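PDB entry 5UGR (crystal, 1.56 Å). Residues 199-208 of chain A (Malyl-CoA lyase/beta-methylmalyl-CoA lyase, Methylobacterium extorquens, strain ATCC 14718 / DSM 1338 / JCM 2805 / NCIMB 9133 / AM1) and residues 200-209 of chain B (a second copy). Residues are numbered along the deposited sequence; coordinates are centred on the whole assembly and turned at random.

Chain A 199-208: QTHWQDPWLF
Chain B 200-209: THWQDPWLFA

Each copy runs as a short strand, 200-202 (His201(A) and His201(B) phi/psi -109/117), then a loop, then a type I turn from Asp204(A) to Leu207(A), likewise in B, with Pro205(A) at -67/-17 and N-cap Trp206(A) at -107/6, leading into a helix from Leu207(A) (-56/-50). The strand axes approach to 7.0 Å, directions 77° apart, so they cross instead of pairing as a sheet. CA of Trp202(A) lies 6.2 Å from CA of His201(B). Asp204(A) (chi1 t) steadies its turn: OD1 accepts from Trp206(A) N at 2.9 Å.

Two side chains of B reach the backbone of A. His201(B), chi1 -67° and chi2 166°, presents ND1 as acceptor to Trp202(A) N at 3.0 Å; its face receives the edge of His201(A). Gln203(B), m, m with chi3 -54°, uses its amide's two hydrogens: NE2 donates to Trp202(A) O and His201(B) O, both at 2.9 Å.

At the helix starts, buried apolar side chains fill space without polar atoms to satisfy. Leu207(A) CD2 meets Leu207(B) CD2 at 4.0 Å, both t, t. The edge of Phe208(B), its hydrogens partly positive, points, offset, toward the pi-rich face of Phe208(A), planes at 63°, Phe208(A) CE2 to Phe208(B) CE2 3.7 Å; both have chi1 t, chi2 -88°.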

# COMPACT_ATOMS: atom_id res chain seq x y z
N GLN A 199 -15.07 18.82 40.03
CA GLN A 199 -15.69 19.67 39.00
C GLN A 199 -15.99 18.80 37.78
O GLN A 199 -15.37 17.74 37.58
CB GLN A 199 -14.76 20.79 38.55
CG GLN A 199 -14.29 21.66 39.66
CD GLN A 199 -15.31 22.12 40.60
OE1 GLN A 199 -16.43 22.54 40.20
NE2 GLN A 199 -14.94 22.09 41.90
N THR A 200 -16.92 19.27 36.95
CA THR A 200 -17.23 18.63 35.67
C THR A 200 -16.76 19.61 34.58
O THR A 200 -17.35 20.69 34.40
CB THR A 200 -18.72 18.29 35.57
OG1 THR A 200 -19.04 17.31 36.58
CG2 THR A 200 -19.07 17.77 34.18
N HIS A 201 -15.76 19.18 33.83
CA HIS A 201 -15.19 19.98 32.74
C HIS A 201 -15.56 19.37 31.39
O HIS A 201 -15.25 18.21 31.08
CB HIS A 201 -13.69 20.14 32.88
CG HIS A 201 -13.32 20.96 34.08
ND1 HIS A 201 -12.05 21.00 34.57
CD2 HIS A 201 -14.04 21.83 34.83
CE1 HIS A 201 -12.00 21.81 35.61
NE2 HIS A 201 -13.20 22.33 35.78
N TRP A 202 -16.31 20.14 30.61
CA TRP A 202 -16.84 19.64 29.36
C TRP A 202 -15.75 19.54 28.31
O TRP A 202 -14.82 20.36 28.29
CB TRP A 202 -18.02 20.47 28.86
CG TRP A 202 -19.25 20.47 29.73
CD1 TRP A 202 -19.31 20.50 31.09
CD2 TRP A 202 -20.59 20.56 29.26
NE1 TRP A 202 -20.61 20.63 31.50
CE2 TRP A 202 -21.43 20.67 30.40
CE3 TRP A 202 -21.17 20.59 28.00
CZ2 TRP A 202 -22.82 20.77 30.28
CZ3 TRP A 202 -22.55 20.69 27.90
CH2 TRP A 202 -23.35 20.78 29.03
N GLN A 203 -15.84 18.51 27.49
CA GLN A 203 -14.90 18.26 26.41
C GLN A 203 -15.59 18.45 25.07
O GLN A 203 -16.81 18.65 25.00
CB GLN A 203 -14.31 16.84 26.51
CG GLN A 203 -13.75 16.50 27.87
CD GLN A 203 -12.63 17.33 28.31
OE1 GLN A 203 -11.63 17.47 27.61
NE2 GLN A 203 -12.81 17.94 29.56
N ASP A 204 -14.80 18.35 24.00
CA ASP A 204 -15.31 18.63 22.64
C ASP A 204 -15.54 17.31 21.93
O ASP A 204 -14.59 16.67 21.50
CB ASP A 204 -14.29 19.49 21.90
CG ASP A 204 -14.70 19.86 20.50
OD1 ASP A 204 -15.71 19.35 19.99
OD2 ASP A 204 -13.96 20.69 19.91
N PRO A 205 -16.82 16.93 21.70
CA PRO A 205 -17.09 15.63 21.09
C PRO A 205 -16.63 15.51 19.65
O PRO A 205 -16.53 14.40 19.13
CB PRO A 205 -18.61 15.50 21.15
CG PRO A 205 -19.10 16.83 21.45
CD PRO A 205 -18.02 17.69 21.99
N TRP A 206 -16.36 16.65 19.01
CA TRP A 206 -15.97 16.67 17.60
C TRP A 206 -14.49 16.99 17.39
O TRP A 206 -14.06 17.13 16.24
CB TRP A 206 -16.87 17.62 16.79
CG TRP A 206 -18.31 17.58 17.20
CD1 TRP A 206 -19.02 18.60 17.79
CD2 TRP A 206 -19.17 16.42 17.21
NE1 TRP A 206 -20.28 18.15 18.09
CE2 TRP A 206 -20.40 16.82 17.76
CE3 TRP A 206 -19.04 15.12 16.74
CZ2 TRP A 206 -21.46 15.93 17.93
CZ3 TRP A 206 -20.10 14.24 16.93
CH2 TRP A 206 -21.28 14.66 17.52
N LEU A 207 -13.72 17.10 18.48
CA LEU A 207 -12.29 17.46 18.39
C LEU A 207 -11.55 16.49 17.49
O LEU A 207 -10.80 16.91 16.59
CB LEU A 207 -11.68 17.50 19.80
CG LEU A 207 -10.22 17.94 19.90
CD1 LEU A 207 -9.96 18.53 21.28
CD2 LEU A 207 -9.23 16.83 19.58
N PHE A 208 -11.73 15.19 17.72
CA PHE A 208 -11.00 14.23 16.91
C PHE A 208 -11.31 14.33 15.42
O PHE A 208 -10.42 14.45 14.56
CB PHE A 208 -11.21 12.81 17.45
CG PHE A 208 -10.44 11.76 16.66
CD1 PHE A 208 -10.98 11.15 15.51
CD2 PHE A 208 -9.16 11.44 17.03
CE1 PHE A 208 -10.28 10.21 14.81
CE2 PHE A 208 -8.44 10.50 16.30
CZ PHE A 208 -8.99 9.88 15.20
N THR B 200 -17.56 28.49 30.04
CA THR B 200 -16.63 28.34 28.92
C THR B 200 -15.48 27.47 29.45
O THR B 200 -14.69 27.92 30.30
CB THR B 200 -16.16 29.70 28.40
OG1 THR B 200 -17.29 30.41 27.86
CG2 THR B 200 -15.08 29.54 27.34
N HIS B 201 -15.37 26.28 28.88
CA HIS B 201 -14.32 25.32 29.25
C HIS B 201 -13.29 25.20 28.12
O HIS B 201 -13.61 24.84 26.98
CB HIS B 201 -14.90 23.97 29.62
CG HIS B 201 -15.71 24.03 30.88
ND1 HIS B 201 -16.56 23.03 31.26
CD2 HIS B 201 -15.74 24.95 31.88
CE1 HIS B 201 -17.12 23.34 32.41
NE2 HIS B 201 -16.64 24.49 32.81
N TRP B 202 -12.07 25.58 28.44
CA TRP B 202 -11.02 25.63 27.43
C TRP B 202 -10.55 24.24 27.06
O TRP B 202 -10.53 23.33 27.91
CB TRP B 202 -9.85 26.51 27.86
CG TRP B 202 -10.16 27.97 28.06
CD1 TRP B 202 -11.28 28.53 28.61
CD2 TRP B 202 -9.26 29.05 27.81
NE1 TRP B 202 -11.11 29.89 28.74
CE2 TRP B 202 -9.88 30.24 28.26
CE3 TRP B 202 -7.98 29.12 27.28
CZ2 TRP B 202 -9.26 31.48 28.14
CZ3 TRP B 202 -7.37 30.37 27.18
CH2 TRP B 202 -8.01 31.52 27.60
N GLN B 203 -10.25 24.07 25.79
CA GLN B 203 -9.76 22.81 25.25
C GLN B 203 -8.31 22.95 24.83
O GLN B 203 -7.74 24.04 24.84
CB GLN B 203 -10.63 22.35 24.06
CG GLN B 203 -12.11 22.34 24.34
CD GLN B 203 -12.54 21.42 25.39
OE1 GLN B 203 -12.24 20.23 25.37
NE2 GLN B 203 -13.29 22.02 26.43
N ASP B 204 -7.72 21.82 24.41
CA ASP B 204 -6.28 21.79 24.08
C ASP B 204 -6.14 21.80 22.57
O ASP B 204 -6.36 20.78 21.93
CB ASP B 204 -5.67 20.54 24.69
CG ASP B 204 -4.19 20.39 24.44
OD1 ASP B 204 -3.61 21.16 23.66
OD2 ASP B 204 -3.61 19.46 25.05
N PRO B 205 -5.65 22.92 21.98
CA PRO B 205 -5.56 23.00 20.52
C PRO B 205 -4.55 22.04 19.91
O PRO B 205 -4.59 21.81 18.70
CB PRO B 205 -5.12 24.44 20.26
CG PRO B 205 -4.68 24.95 21.53
CD PRO B 205 -5.16 24.11 22.66
N TRP B 206 -3.64 21.52 20.73
CA TRP B 206 -2.58 20.64 20.25
C TRP B 206 -2.79 19.18 20.63
O TRP B 206 -1.92 18.35 20.37
CB TRP B 206 -1.19 21.14 20.70
CG TRP B 206 -1.06 22.63 20.66
CD1 TRP B 206 -0.90 23.47 21.74
CD2 TRP B 206 -1.23 23.48 19.50
NE1 TRP B 206 -0.89 24.77 21.30
CE2 TRP B 206 -1.10 24.81 19.94
CE3 TRP B 206 -1.40 23.24 18.15
CZ2 TRP B 206 -1.24 25.89 19.07
CZ3 TRP B 206 -1.55 24.33 17.30
CH2 TRP B 206 -1.47 25.62 17.77
N LEU B 207 -3.94 18.85 21.24
CA LEU B 207 -4.22 17.48 21.70
C LEU B 207 -4.10 16.50 20.56
O LEU B 207 -3.43 15.45 20.67
CB LEU B 207 -5.61 17.42 22.35
CG LEU B 207 -6.02 16.08 22.96
CD1 LEU B 207 -7.04 16.33 24.07
CD2 LEU B 207 -6.54 15.09 21.94
N PHE B 208 -4.76 16.79 19.43
CA PHE B 208 -4.72 15.86 18.33
C PHE B 208 -3.31 15.60 17.80
O PHE B 208 -2.85 14.45 17.68
CB PHE B 208 -5.68 16.31 17.21
CG PHE B 208 -5.70 15.34 16.03
CD1 PHE B 208 -4.78 15.45 14.97
CD2 PHE B 208 -6.59 14.30 16.02
CE1 PHE B 208 -4.81 14.58 13.92
CE2 PHE B 208 -6.60 13.40 14.97
CZ PHE B 208 -5.73 13.54 13.91
N ALA B 209 -2.61 16.69 17.54
CA ALA B 209 -1.26 16.62 17.04
C ALA B 209 -0.32 15.88 17.97
O ALA B 209 0.45 14.99 17.56
CB ALA B 209 -0.73 18.03 16.78
O HOH W 1 -12.26 21.45 29.77
O HOH W 2 -11.83 18.02 24.30